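Local atomic coordinates of chitooligosaccharide oxidase (Gibberella zeae, PDB entry 6Y0R), a protein that oxidises the C1 hydroxyl of chitooligosaccharides to lactones with bicovalently bound FAD, passing the electrons to molecular oxygen to give hydrogen peroxide. Residues A[110-115]-A[128-133]; A[175-180]-A[384-389]; A[93-98]-A[446-451]; A[202-207]-A[473-478]. All coordinates share one frame; numbering follows the deposited sequence.

Contact 1: residues A[110-115]-A[128-133]; sequences IELDRM and IQPGAR. With FAD (flavin-adenine dinucleotide), chain B.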
# COMPACT_ATOMS: atom_id res chain seq x y z
N ILE A 110 -10.39 9.01 13.56
CA ILE A 110 -10.83 10.14 12.71
C ILE A 110 -11.08 9.54 11.33
O ILE A 110 -10.09 9.23 10.60
CB ILE A 110 -9.85 11.31 12.75
CG1 ILE A 110 -9.63 11.79 14.20
CG2 ILE A 110 -10.35 12.44 11.85
CD1 ILE A 110 -8.68 12.93 14.35
N GLU A 111 -12.37 9.33 11.04
CA GLU A 111 -12.86 8.80 9.75
C GLU A 111 -12.76 9.92 8.72
O GLU A 111 -13.37 10.99 8.92
CB GLU A 111 -14.28 8.27 9.90
CG GLU A 111 -14.90 7.86 8.58
CD GLU A 111 -14.20 6.64 7.98
OE1 GLU A 111 -14.06 5.61 8.70
OE2 GLU A 111 -13.71 6.78 6.84
N LEU A 112 -12.04 9.74 7.62
CA LEU A 112 -11.82 10.83 6.62
C LEU A 112 -12.60 10.59 5.31
O LEU A 112 -12.45 11.41 4.42
CB LEU A 112 -10.32 11.00 6.32
CG LEU A 112 -9.46 11.38 7.52
CD1 LEU A 112 -7.99 11.29 7.21
CD2 LEU A 112 -9.83 12.79 8.00
N ASP A 113 -13.33 9.50 5.17
CA ASP A 113 -13.89 9.13 3.85
C ASP A 113 -15.08 10.04 3.45
O ASP A 113 -15.52 9.88 2.29
CB ASP A 113 -14.24 7.65 3.70
CG ASP A 113 -15.43 7.10 4.47
OD1 ASP A 113 -16.16 7.91 5.10
OD2 ASP A 113 -15.60 5.85 4.47
N ARG A 114 -15.51 11.00 4.28
CA ARG A 114 -16.47 12.04 3.80
C ARG A 114 -15.74 13.12 3.00
O ARG A 114 -16.39 13.96 2.35
CB ARG A 114 -17.23 12.68 4.98
CG ARG A 114 -17.91 11.73 5.93
CD ARG A 114 -18.84 10.70 5.32
NE ARG A 114 -19.73 10.13 6.31
CZ ARG A 114 -19.47 9.04 7.02
NH1 ARG A 114 -20.34 8.61 7.91
NH2 ARG A 114 -18.33 8.37 6.85
N MET A 115 -14.41 13.18 3.09
CA MET A 115 -13.59 14.21 2.43
C MET A 115 -12.81 13.55 1.28
O MET A 115 -11.76 12.94 1.52
CB MET A 115 -12.69 14.88 3.47
CG MET A 115 -13.45 15.86 4.32
SD MET A 115 -12.31 16.69 5.49
CE MET A 115 -12.09 15.32 6.58
N ILE A 128 -5.57 16.68 -3.50
CA ILE A 128 -6.49 15.56 -3.24
C ILE A 128 -6.61 15.34 -1.74
O ILE A 128 -5.58 15.30 -1.06
CB ILE A 128 -6.02 14.30 -3.96
CG1 ILE A 128 -5.66 14.62 -5.42
CG2 ILE A 128 -7.07 13.22 -3.81
CD1 ILE A 128 -5.12 13.43 -6.20
N GLN A 129 -7.83 15.21 -1.28
CA GLN A 129 -8.12 14.82 0.11
C GLN A 129 -7.80 13.34 0.26
O GLN A 129 -8.07 12.55 -0.63
CB GLN A 129 -9.54 15.19 0.50
CG GLN A 129 -9.73 16.72 0.51
CD GLN A 129 -11.10 17.14 0.97
OE1 GLN A 129 -12.13 16.53 0.65
NE2 GLN A 129 -11.13 18.13 1.86
N PRO A 130 -7.18 12.93 1.38
CA PRO A 130 -6.76 11.52 1.51
C PRO A 130 -7.90 10.51 1.61
O PRO A 130 -7.67 9.34 1.34
CB PRO A 130 -5.97 11.51 2.83
CG PRO A 130 -6.53 12.70 3.59
CD PRO A 130 -6.83 13.75 2.54
N GLY A 131 -9.10 10.95 1.99
CA GLY A 131 -10.30 10.11 2.00
C GLY A 131 -10.81 9.75 0.59
O GLY A 131 -11.66 8.90 0.52
N ALA A 132 -10.24 10.31 -0.46
CA ALA A 132 -10.56 9.91 -1.84
C ALA A 132 -10.03 8.48 -2.07
O ALA A 132 -8.81 8.26 -1.90
CB ALA A 132 -9.94 10.85 -2.82
N ARG A 133 -10.88 7.57 -2.53
CA ARG A 133 -10.42 6.21 -2.89
C ARG A 133 -9.76 6.23 -4.27
O ARG A 133 -10.07 7.13 -5.07
CB ARG A 133 -11.58 5.23 -2.78
CG ARG A 133 -12.16 5.17 -1.38
CD ARG A 133 -13.38 4.27 -1.28
NE ARG A 133 -14.01 4.40 0.01
CZ ARG A 133 -13.61 3.76 1.12
NH1 ARG A 133 -14.18 4.03 2.30
NH2 ARG A 133 -12.65 2.87 1.02
PA FAD B . -6.40 2.88 6.25
O1A FAD B . -6.66 1.62 6.97
O2A FAD B . -7.40 3.97 6.27
O5B FAD B . -5.01 3.51 6.69
C5B FAD B . -3.77 2.82 6.53
C4B FAD B . -2.73 3.43 7.45
O4B FAD B . -2.49 4.81 7.07
C3B FAD B . -3.08 3.51 8.95
O3B FAD B . -1.89 3.51 9.75
C2B FAD B . -3.76 4.87 9.05
O2B FAD B . -3.81 5.41 10.38
C1B FAD B . -2.90 5.68 8.12
N9A FAD B . -3.57 6.83 7.52
C8A FAD B . -4.60 6.78 6.62
N7A FAD B . -5.01 7.99 6.25
C5A FAD B . -4.20 8.86 6.97
C6A FAD B . -4.14 10.27 7.04
N6A FAD B . -4.94 11.04 6.29
N1A FAD B . -3.24 10.84 7.88
C2A FAD B . -2.48 10.02 8.63
N3A FAD B . -2.43 8.68 8.63
C4A FAD B . -3.33 8.15 7.78
N1 FAD B . -1.14 -1.56 -2.03
C2 FAD B . -0.33 -1.28 -3.07
O2 FAD B . 0.78 -0.66 -2.89
N3 FAD B . -0.72 -1.63 -4.33
C4 FAD B . -1.91 -2.28 -4.62
O4 FAD B . -2.21 -2.55 -5.79
C4X FAD B . -2.78 -2.57 -3.55
N5 FAD B . -3.96 -3.14 -3.79
C5X FAD B . -4.84 -3.29 -2.74
C6 FAD B . -6.13 -3.82 -2.99
C7 FAD B . -7.03 -4.00 -1.95
C7M FAD B . -8.40 -4.60 -2.21
C8 FAD B . -6.67 -3.59 -0.60
C8M FAD B . -7.64 -3.64 0.56
C9 FAD B . -5.37 -3.10 -0.37
C9A FAD B . -4.45 -2.95 -1.42
N10 FAD B . -3.17 -2.42 -1.18
C10 FAD B . -2.29 -2.18 -2.25
C1' FAD B . -2.71 -2.08 0.17
C2' FAD B . -2.98 -0.61 0.50
O2' FAD B . -2.03 0.23 -0.15
C3' FAD B . -2.88 -0.45 1.99
O3' FAD B . -3.90 -1.31 2.55
C4' FAD B . -3.10 1.02 2.38
O4' FAD B . -2.43 1.34 3.61
C5' FAD B . -4.57 1.29 2.50
O5' FAD B . -4.82 2.70 2.66
P FAD B . -6.23 3.12 3.26
O1P FAD B . -6.28 4.60 3.33
O2P FAD B . -7.35 2.42 2.58
O3P FAD B . -6.15 2.43 4.72
O HOH W 1 -14.36 8.42 0.05
O HOH W 2 -9.85 13.25 3.44

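Contact 2: residues A[175-180]-A[384-389]; sequences HGLTLD and SAVSKP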
# COMPACT_ATOMS: atom_id res chain seq x y z
N HIS A 175 6.82 5.64 -13.36
CA HIS A 175 6.42 6.90 -12.68
C HIS A 175 6.69 6.86 -11.17
O HIS A 175 6.58 7.90 -10.54
CB HIS A 175 4.97 7.24 -12.98
CG HIS A 175 4.73 7.62 -14.40
ND1 HIS A 175 5.26 8.79 -14.95
CD2 HIS A 175 4.08 6.99 -15.39
CE1 HIS A 175 4.89 8.84 -16.24
NE2 HIS A 175 4.20 7.74 -16.55
N GLY A 176 7.09 5.71 -10.64
CA GLY A 176 7.45 5.58 -9.22
C GLY A 176 6.30 5.10 -8.37
O GLY A 176 5.21 4.80 -8.90
N LEU A 177 6.52 5.16 -7.06
CA LEU A 177 5.45 4.94 -6.08
C LEU A 177 4.56 6.16 -6.07
O LEU A 177 4.96 7.24 -6.57
CB LEU A 177 6.04 4.73 -4.68
CG LEU A 177 7.04 3.60 -4.56
CD1 LEU A 177 7.82 3.69 -3.24
CD2 LEU A 177 6.36 2.26 -4.72
N THR A 178 3.37 6.04 -5.53
CA THR A 178 2.45 7.19 -5.47
C THR A 178 3.21 8.36 -4.82
O THR A 178 3.10 9.51 -5.28
CB THR A 178 1.14 6.87 -4.74
OG1 THR A 178 0.64 5.64 -5.17
CG2 THR A 178 0.08 7.91 -4.98
N LEU A 179 3.96 8.09 -3.77
CA LEU A 179 4.60 9.20 -3.02
C LEU A 179 5.74 9.85 -3.80
O LEU A 179 6.14 10.97 -3.42
CB LEU A 179 5.06 8.73 -1.64
CG LEU A 179 6.01 7.54 -1.58
CD1 LEU A 179 7.41 7.92 -2.03
CD2 LEU A 179 6.04 7.00 -0.16
N ASP A 180 6.21 9.24 -4.89
CA ASP A 180 7.30 9.82 -5.73
C ASP A 180 6.77 11.02 -6.50
O ASP A 180 7.63 11.83 -6.94
CB ASP A 180 8.01 8.77 -6.57
CG ASP A 180 8.84 7.80 -5.70
OD1 ASP A 180 9.57 8.31 -4.80
OD2 ASP A 180 8.81 6.57 -5.96
N SER A 384 14.13 1.46 -13.44
CA SER A 384 12.95 1.65 -12.56
C SER A 384 12.96 2.99 -11.82
O SER A 384 13.94 3.35 -11.15
CB SER A 384 12.87 0.53 -11.57
OG SER A 384 11.86 0.85 -10.64
N ALA A 385 11.85 3.70 -11.85
CA ALA A 385 11.61 4.93 -11.07
C ALA A 385 11.51 4.62 -9.59
O ALA A 385 11.82 5.53 -8.76
CB ALA A 385 10.38 5.59 -11.58
N VAL A 386 11.06 3.41 -9.23
CA VAL A 386 10.94 3.06 -7.77
C VAL A 386 12.34 3.02 -7.17
O VAL A 386 12.52 3.45 -6.01
CB VAL A 386 10.16 1.76 -7.57
CG1 VAL A 386 10.18 1.34 -6.10
CG2 VAL A 386 8.73 1.94 -8.05
N SER A 387 13.31 2.48 -7.89
CA SER A 387 14.67 2.25 -7.33
C SER A 387 15.60 3.37 -7.78
O SER A 387 16.84 3.22 -7.56
CB SER A 387 15.18 0.86 -7.62
OG SER A 387 15.02 0.52 -8.98
N LYS A 388 15.06 4.50 -8.21
CA LYS A 388 15.92 5.65 -8.60
C LYS A 388 16.34 6.46 -7.37
O LYS A 388 17.54 6.70 -7.14
CB LYS A 388 15.26 6.52 -9.67
CG LYS A 388 16.11 7.69 -10.08
CD LYS A 388 15.52 8.41 -11.27
CE LYS A 388 16.12 9.80 -11.47
NZ LYS A 388 15.67 10.77 -10.45
N PRO A 389 15.42 6.89 -6.48
CA PRO A 389 15.82 7.57 -5.25
C PRO A 389 16.75 6.69 -4.42
O PRO A 389 16.61 5.50 -4.44
CB PRO A 389 14.51 7.89 -4.52
CG PRO A 389 13.46 7.83 -5.60
CD PRO A 389 13.95 6.74 -6.53

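Contact 3: residues A[93-98]-A[446-451]; sequences GHSYTS and NYPDSQ. With FAD (flavin-adenine dinucleotide), chain B.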
# COMPACT_ATOMS: atom_id res chain seq x y z
N GLY A 93 -9.61 2.66 4.89
CA GLY A 93 -9.77 1.50 5.77
C GLY A 93 -9.26 0.18 5.26
O GLY A 93 -9.55 -0.82 5.87
N HIS A 94 -8.41 0.16 4.22
CA HIS A 94 -7.89 -1.10 3.63
C HIS A 94 -6.71 -1.68 4.41
O HIS A 94 -6.30 -2.78 4.03
CB HIS A 94 -7.56 -0.94 2.14
CG HIS A 94 -8.67 -1.40 1.27
ND1 HIS A 94 -8.69 -2.63 0.62
CD2 HIS A 94 -9.85 -0.77 0.98
CE1 HIS A 94 -9.88 -2.74 0.02
NE2 HIS A 94 -10.59 -1.61 0.23
N SER A 95 -6.28 -1.10 5.54
CA SER A 95 -5.16 -1.69 6.30
C SER A 95 -5.38 -3.19 6.51
O SER A 95 -6.37 -3.59 7.12
CB SER A 95 -4.96 -1.05 7.63
OG SER A 95 -3.84 -1.63 8.28
N TYR A 96 -4.39 -3.98 6.16
CA TYR A 96 -4.46 -5.44 6.35
C TYR A 96 -4.53 -5.82 7.83
O TYR A 96 -4.95 -6.97 8.14
CB TYR A 96 -3.24 -6.07 5.72
CG TYR A 96 -3.18 -6.08 4.22
CD1 TYR A 96 -4.14 -5.52 3.40
CD2 TYR A 96 -2.16 -6.80 3.62
CE1 TYR A 96 -4.08 -5.63 2.01
CE2 TYR A 96 -2.07 -6.89 2.25
CZ TYR A 96 -3.05 -6.35 1.44
OH TYR A 96 -2.98 -6.45 0.06
N THR A 97 -4.09 -4.93 8.71
CA THR A 97 -4.02 -5.19 10.17
C THR A 97 -4.84 -4.13 10.93
O THR A 97 -4.68 -4.03 12.21
CB THR A 97 -2.56 -5.35 10.59
OG1 THR A 97 -1.89 -4.12 10.35
CG2 THR A 97 -1.90 -6.54 9.92
N SER A 98 -5.71 -3.38 10.23
CA SER A 98 -6.71 -2.48 10.85
C SER A 98 -6.00 -1.35 11.58
O SER A 98 -6.49 -0.87 12.65
CB SER A 98 -7.65 -3.25 11.77
OG SER A 98 -8.20 -4.39 11.10
N ASN A 446 2.64 -1.14 3.52
CA ASN A 446 1.28 -1.25 2.90
C ASN A 446 0.79 -2.70 2.92
O ASN A 446 -0.40 -2.91 2.68
CB ASN A 446 1.13 -0.63 1.51
CG ASN A 446 0.71 0.83 1.55
OD1 ASN A 446 0.17 1.30 2.55
ND2 ASN A 446 1.15 1.56 0.53
N TYR A 447 1.67 -3.67 3.21
CA TYR A 447 1.30 -5.09 3.35
C TYR A 447 1.77 -5.56 4.71
O TYR A 447 2.63 -6.44 4.82
CB TYR A 447 1.94 -5.97 2.27
CG TYR A 447 1.57 -5.67 0.85
CD1 TYR A 447 0.36 -5.11 0.51
CD2 TYR A 447 2.43 -6.02 -0.18
CE1 TYR A 447 0.02 -4.86 -0.81
CE2 TYR A 447 2.10 -5.77 -1.50
CZ TYR A 447 0.90 -5.18 -1.82
OH TYR A 447 0.49 -4.90 -3.11
N PRO A 448 1.25 -4.94 5.78
CA PRO A 448 1.81 -5.14 7.11
C PRO A 448 1.55 -6.55 7.64
O PRO A 448 0.52 -7.12 7.32
CB PRO A 448 1.11 -4.12 7.98
CG PRO A 448 -0.23 -3.92 7.30
CD PRO A 448 0.06 -4.07 5.81
N ASP A 449 2.49 -7.05 8.42
CA ASP A 449 2.46 -8.40 9.03
C ASP A 449 2.16 -8.24 10.53
O ASP A 449 3.04 -7.83 11.27
CB ASP A 449 3.80 -9.09 8.82
CG ASP A 449 3.83 -10.55 9.22
OD1 ASP A 449 2.98 -10.93 10.08
OD2 ASP A 449 4.67 -11.30 8.65
N SER A 450 0.97 -8.66 10.94
CA SER A 450 0.54 -8.53 12.35
C SER A 450 1.39 -9.36 13.30
O SER A 450 1.31 -9.03 14.49
CB SER A 450 -0.88 -8.89 12.52
OG SER A 450 -1.13 -10.18 12.04
N GLN A 451 2.04 -10.43 12.85
CA GLN A 451 2.68 -11.43 13.77
C GLN A 451 4.10 -11.06 14.13
O GLN A 451 4.65 -11.68 15.05
CB GLN A 451 2.62 -12.82 13.16
CG GLN A 451 1.21 -13.28 12.85
CD GLN A 451 0.26 -13.05 14.00
OE1 GLN A 451 0.21 -13.88 14.94
NE2 GLN A 451 -0.56 -12.04 13.89
PA FAD B . -6.40 2.88 6.25
O1A FAD B . -6.66 1.62 6.97
O2A FAD B . -7.40 3.97 6.27
O5B FAD B . -5.01 3.51 6.69
C5B FAD B . -3.77 2.82 6.53
C4B FAD B . -2.73 3.43 7.45
O4B FAD B . -2.49 4.81 7.07
C3B FAD B . -3.08 3.51 8.95
O3B FAD B . -1.89 3.51 9.75
C2B FAD B . -3.76 4.87 9.05
O2B FAD B . -3.81 5.41 10.38
C1B FAD B . -2.90 5.68 8.12
N9A FAD B . -3.57 6.83 7.52
C8A FAD B . -4.60 6.78 6.62
N7A FAD B . -5.01 7.99 6.25
C5A FAD B . -4.20 8.86 6.97
C6A FAD B . -4.14 10.27 7.04
N6A FAD B . -4.94 11.04 6.29
N1A FAD B . -3.24 10.84 7.88
C2A FAD B . -2.48 10.02 8.63
N3A FAD B . -2.43 8.68 8.63
C4A FAD B . -3.33 8.15 7.78
N1 FAD B . -1.14 -1.56 -2.03
C2 FAD B . -0.33 -1.28 -3.07
O2 FAD B . 0.78 -0.66 -2.89
N3 FAD B . -0.72 -1.63 -4.33
C4 FAD B . -1.91 -2.28 -4.62
O4 FAD B . -2.21 -2.55 -5.79
C4X FAD B . -2.78 -2.57 -3.55
N5 FAD B . -3.96 -3.14 -3.79
C5X FAD B . -4.84 -3.29 -2.74
C6 FAD B . -6.13 -3.82 -2.99
C7 FAD B . -7.03 -4.00 -1.95
C7M FAD B . -8.40 -4.60 -2.21
C8 FAD B . -6.67 -3.59 -0.60
C8M FAD B . -7.64 -3.64 0.56
C9 FAD B . -5.37 -3.10 -0.37
C9A FAD B . -4.45 -2.95 -1.42
N10 FAD B . -3.17 -2.42 -1.18
C10 FAD B . -2.29 -2.18 -2.25
C1' FAD B . -2.71 -2.08 0.17
C2' FAD B . -2.98 -0.61 0.50
O2' FAD B . -2.03 0.23 -0.15
C3' FAD B . -2.88 -0.45 1.99
O3' FAD B . -3.90 -1.31 2.55
C4' FAD B . -3.10 1.02 2.38
O4' FAD B . -2.43 1.34 3.61
C5' FAD B . -4.57 1.29 2.50
O5' FAD B . -4.82 2.70 2.66
P FAD B . -6.23 3.12 3.26
O1P FAD B . -6.28 4.60 3.33
O2P FAD B . -7.35 2.42 2.58
O3P FAD B . -6.15 2.43 4.72
O HOH W 3 -2.42 -2.57 4.49

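Contact 4: residues A[202-207]-A[473-478]; sequences NSDLFW and KAKYDP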
# COMPACT_ATOMS: atom_id res chain seq x y z
N ASN A 202 9.21 22.88 6.01
CA ASN A 202 9.05 21.75 6.96
C ASN A 202 9.47 20.46 6.23
O ASN A 202 8.71 19.45 6.33
CB ASN A 202 7.63 21.66 7.50
CG ASN A 202 7.25 22.92 8.25
OD1 ASN A 202 8.03 23.38 9.10
ND2 ASN A 202 6.10 23.50 7.93
N SER A 203 10.62 20.46 5.58
CA SER A 203 11.05 19.37 4.67
C SER A 203 11.25 18.08 5.47
O SER A 203 11.21 17.00 4.84
CB SER A 203 12.24 19.74 3.87
OG SER A 203 13.38 19.86 4.71
N ASP A 204 11.50 18.17 6.79
CA ASP A 204 11.66 16.97 7.66
C ASP A 204 10.30 16.25 7.81
O ASP A 204 10.24 15.01 7.69
CB ASP A 204 12.30 17.33 9.00
CG ASP A 204 11.60 18.41 9.81
OD1 ASP A 204 10.69 19.10 9.30
OD2 ASP A 204 11.97 18.56 11.00
N LEU A 205 9.23 16.99 8.00
CA LEU A 205 7.86 16.44 8.08
C LEU A 205 7.53 15.85 6.70
O LEU A 205 6.96 14.77 6.64
CB LEU A 205 6.85 17.52 8.43
CG LEU A 205 5.39 17.10 8.52
CD1 LEU A 205 5.15 16.04 9.60
CD2 LEU A 205 4.53 18.30 8.80
N PHE A 206 7.86 16.56 5.63
CA PHE A 206 7.52 16.10 4.26
C PHE A 206 8.26 14.80 3.94
O PHE A 206 7.67 13.90 3.29
CB PHE A 206 7.84 17.18 3.23
CG PHE A 206 7.32 16.85 1.86
CD1 PHE A 206 5.96 16.74 1.65
CD2 PHE A 206 8.19 16.67 0.81
CE1 PHE A 206 5.48 16.41 0.39
CE2 PHE A 206 7.71 16.36 -0.46
CZ PHE A 206 6.35 16.27 -0.66
N TRP A 207 9.52 14.70 4.35
CA TRP A 207 10.31 13.45 4.28
C TRP A 207 9.54 12.33 5.03
O TRP A 207 9.46 11.22 4.46
CB TRP A 207 11.71 13.67 4.84
CG TRP A 207 12.60 12.49 4.77
CD1 TRP A 207 13.39 12.09 3.74
CD2 TRP A 207 12.82 11.55 5.83
NE1 TRP A 207 14.08 10.97 4.08
CE2 TRP A 207 13.75 10.61 5.35
CE3 TRP A 207 12.33 11.45 7.13
CZ2 TRP A 207 14.18 9.53 6.13
CZ3 TRP A 207 12.78 10.40 7.91
CH2 TRP A 207 13.67 9.47 7.40
N LYS A 473 9.76 12.23 14.71
CA LYS A 473 8.67 11.89 15.62
C LYS A 473 8.80 12.72 16.91
O LYS A 473 7.80 13.23 17.37
CB LYS A 473 8.72 10.39 15.86
CG LYS A 473 7.64 9.84 16.76
CD LYS A 473 6.35 9.56 16.04
CE LYS A 473 5.25 9.23 16.99
NZ LYS A 473 4.01 8.94 16.27
N ALA A 474 10.01 12.82 17.46
CA ALA A 474 10.26 13.61 18.69
C ALA A 474 9.86 15.08 18.45
O ALA A 474 9.35 15.71 19.37
CB ALA A 474 11.71 13.45 19.09
N LYS A 475 10.05 15.59 17.23
CA LYS A 475 9.74 17.01 16.89
C LYS A 475 8.24 17.21 16.72
O LYS A 475 7.70 18.21 17.21
CB LYS A 475 10.43 17.41 15.60
CG LYS A 475 10.24 18.86 15.21
CD LYS A 475 11.03 19.26 14.06
CE LYS A 475 10.64 20.67 13.64
NZ LYS A 475 11.30 21.00 12.38
N TYR A 476 7.54 16.34 15.99
CA TYR A 476 6.12 16.57 15.61
C TYR A 476 5.14 15.81 16.48
O TYR A 476 4.03 16.28 16.65
CB TYR A 476 5.95 16.26 14.11
CG TYR A 476 6.67 17.24 13.23
CD1 TYR A 476 6.17 18.52 13.06
CD2 TYR A 476 7.86 16.94 12.58
CE1 TYR A 476 6.81 19.44 12.26
CE2 TYR A 476 8.49 17.83 11.74
CZ TYR A 476 7.99 19.12 11.62
OH TYR A 476 8.58 20.07 10.84
N ASP A 477 5.50 14.64 17.05
CA ASP A 477 4.55 13.91 17.92
C ASP A 477 5.30 13.41 19.13
O ASP A 477 5.43 12.22 19.34
CB ASP A 477 3.84 12.77 17.21
CG ASP A 477 2.74 12.05 17.98
OD1 ASP A 477 2.17 12.64 18.94
OD2 ASP A 477 2.44 10.84 17.65
N PRO A 478 5.84 14.32 19.97
CA PRO A 478 6.62 13.92 21.14
C PRO A 478 5.86 13.08 22.17
O PRO A 478 6.47 12.25 22.87
CB PRO A 478 7.02 15.26 21.79
CG PRO A 478 6.06 16.25 21.22
CD PRO A 478 5.78 15.78 19.81

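Contact 1: residues A[110-115]-A[128-133]
The Arg133 guanidinium meets Asp113 at its edge: NH1 lies 3.2 Å from OD2 of Asp113, with the carboxylate plane turned 62° from the guanidinium. At an N-H to OD2 angle of 124°, the hydrogen bond within this salt bridge is weak. A second flat group, the guanidinium of Arg114, takes the other carboxylate oxygen at its own edge, NH2 donating almost in plane to the syn lone pair of Asp113 OD1. One carboxylate thus joins two arginines, and both have outside partners: Arg133 NH2 donates to the carbonyls of Gly156 and Gly92 while Tyr333 makes a cation-pi contact with it, and Arg114 NH2 pairs with Asp49. With CG between its backbone N and carbonyl carbon (chi1 70°), Asp113 lies alongside Arg133.

The contact joins two type I turns of the PCMH-type FAD-binding domain, Leu112 to Met115 after strand 108-111 and Gln129 to Ala132 ahead of helix 134-145. Gly131 fits where they press together, its CA 3.2 Å from Met115 O and in a CA-H...O contact with Leu112 O; a CB there would run into both carbonyl oxygens. Two waters stitch the turns, one donating to Asp113 O and Gly131 O, the other accepting from Gly131 N and donating to Met115 O. Gln129 crosses Met115 at about a right angle, OE1 3.3 Å from Met115 CB, and that oxygen accepts from Ser117 N. Toward the cofactor, Leu112 CD1 and Pro130 CG, 4.2 Å apart, both reach the adenine amino group, at 3.2 Å and 3.5 Å from FAD N6A.

Contact 2: residues A[175-180]-A[384-389]
Ala385 presses its methyl against the backbone at Gly176, CB lying 3.4 Å from Gly176 N and 3.9 Å from His175 C, and this is the tight part of the contact. Next to it Val386 covers the following peptide: CG2, anti to its carbonyl carbon, comes within 4.0 Å of both Gly176 C and Leu177 N. CG1 of the same valine, anti to the backbone N, reaches Leu177 CG. The Leu177 and Val386 side chains cross at about a right angle, with CD2 and CG2 4.1 Å apart. Gly176 leaves helix 172-175 with phi 95° and psi -170°, angles at which a CB would jam against the preceding carbonyl oxygen and also clash with Asp180 CB.

The contact joins two parts of the fold: the turn between helix 172-175 and strand 182-188 of the PCMH-type FAD-binding domain, and the long loop connecting strands 371-378 and 403-411 of the seven-stranded antiparallel sheet. A backbone hydrogen bond between Ala385 and Arg173 adds to this junction.

The other end is looser, resting on a single approach of Pro389 CG to Asp180 OD1 at 4.0 Å; both residues are partly exposed, whereas Gly176, Leu177 and Val386 are buried. The carboxylate is nevertheless well occupied. OD2 accepts from Leu177 N at 2.9 Å, met on the anti side with the donor 23° out of plane, so the Asp180 side chain folds back to the amide just ahead of the 3-10 segment. OD1 forms a salt bridge with Arg399, whose NH2 also donates to Val386 O, so this arginine bridges the two segments on that side.

Contact 3: residues A[93-98]-A[446-451]
Tyr96 and Tyr447 carry the aromatic part of the contact. Their side chains run side by side in the same direction with ring planes 10° apart, but the rings are slid so far that they barely overlap, with centroids 5.5 Å apart. The touch is made by Tyr96 CE2 against Tyr447 CD1 at 3.5 Å, while Asn446 O stands over the centre of one Tyr96 face. The Tyr96 hydroxyl is bound by Gln406.

Van der Waals packing follows along the chain. Pro448 crosses Tyr96 at about a right angle, CD 3.9 Å from Tyr96 CB, and its CG lies 3.5 Å from Thr97 OG1. The Thr97 methyl CG2, placed anti to the carbonyl carbon by chi1 63° of OG1, rests on Pro448 O and Ser450 CB.

Polar links between the segments pass through a water and the cofactor. Water 3 accepts from Tyr96 N, donates to Asn446 O and is hydrogen-bonded to FAD O3'. Three successive amides, of Gly93, His94 and Ser95, donate to the pyrophosphate oxygens; the straightest of these bonds is His94 N to O2P, at 162°. From the other segment Asn446 OD1 accepts from the ribityl hydroxyl O4' at 2.8 Å.

One bond is covalent: His94 ND1 joins FAD C8M at 1.5 Å, the methyl carbon lying at the ring edge near its plane, and NE2 is hydrogen-bonded to Tyr333. The FAD-binding and berberine-like regions therefore close on one flavin, and a second link, to Cys154, is assigned by similarity; such bicovalent linkage keeps the cofactor from dissociating and would be expected to raise its redox potential.

Contact 4: residues A[202-207]-A[473-478]
Tyr476 and Asp204 are brought together by their first torsions: chi1 -68° sets the tyrosine CG anti to its carbonyl carbon, and chi1 56° turns the aspartate CG into the position between its backbone N and carbonyl carbon. Leu205 sends CD1 over the tyrosine ring. The contact is a helix-helix packing between the first turn of helix 203-212, in the FAD-binding region, and the last turn of helix 466-476, in the berberine-like region.

The Tyr476 ring is sandwiched. Leu205 lies over one face, its CB making a CH-pi contact 4.1 Å from the centroid, while Lys475 CG covers the opposite face toward the rim; the Asp204 carboxylate comes at the edge. Beyond the ring Leu205 also packs on Val187, Val195 and Cys197 of the underlying strands.

Both carboxylate oxygens are taken up. Lys475 stretches a fully extended chain across Asp204, and its NZ forms a salt bridge with OD2 at 2.9 Å, on the syn side. Lys475 lies at the exposed margin, whereas the tyrosine is buried. Tyr476 OH donates to OD1, with ring and carboxylate planes 70° apart; the nearby ammonium would probably stabilise the carboxylate's charge. OD1 is gripped twice, since Leu205 N donates to it at 2.9 Å from the same face of the carboxylate plane as Tyr476 OH, 2.8 Å from Asp204 OD1.

Overall arrangement
Contacts 1 and 3 are buried and both touch the FAD, at the adenine amino group and at the flavin, ribityl chain and pyrophosphate respectively; their centres lie about 18 Å apart. Contacts 2 and 4 are only partly buried and do not reach the cofactor. Contact 1 stays within the FAD-binding region and relies on water bridges and a salt bridge with a weak hydrogen bond. Contacts 3 and 4 both join that region to the berberine-like one, the former through cofactor, water and aromatic packing, the latter through a direct charged and phenolic grip on a carboxylate. Contact 2, mostly apolar, ties in the loop between sheet strands and is nested within the chain span closed by contact 3.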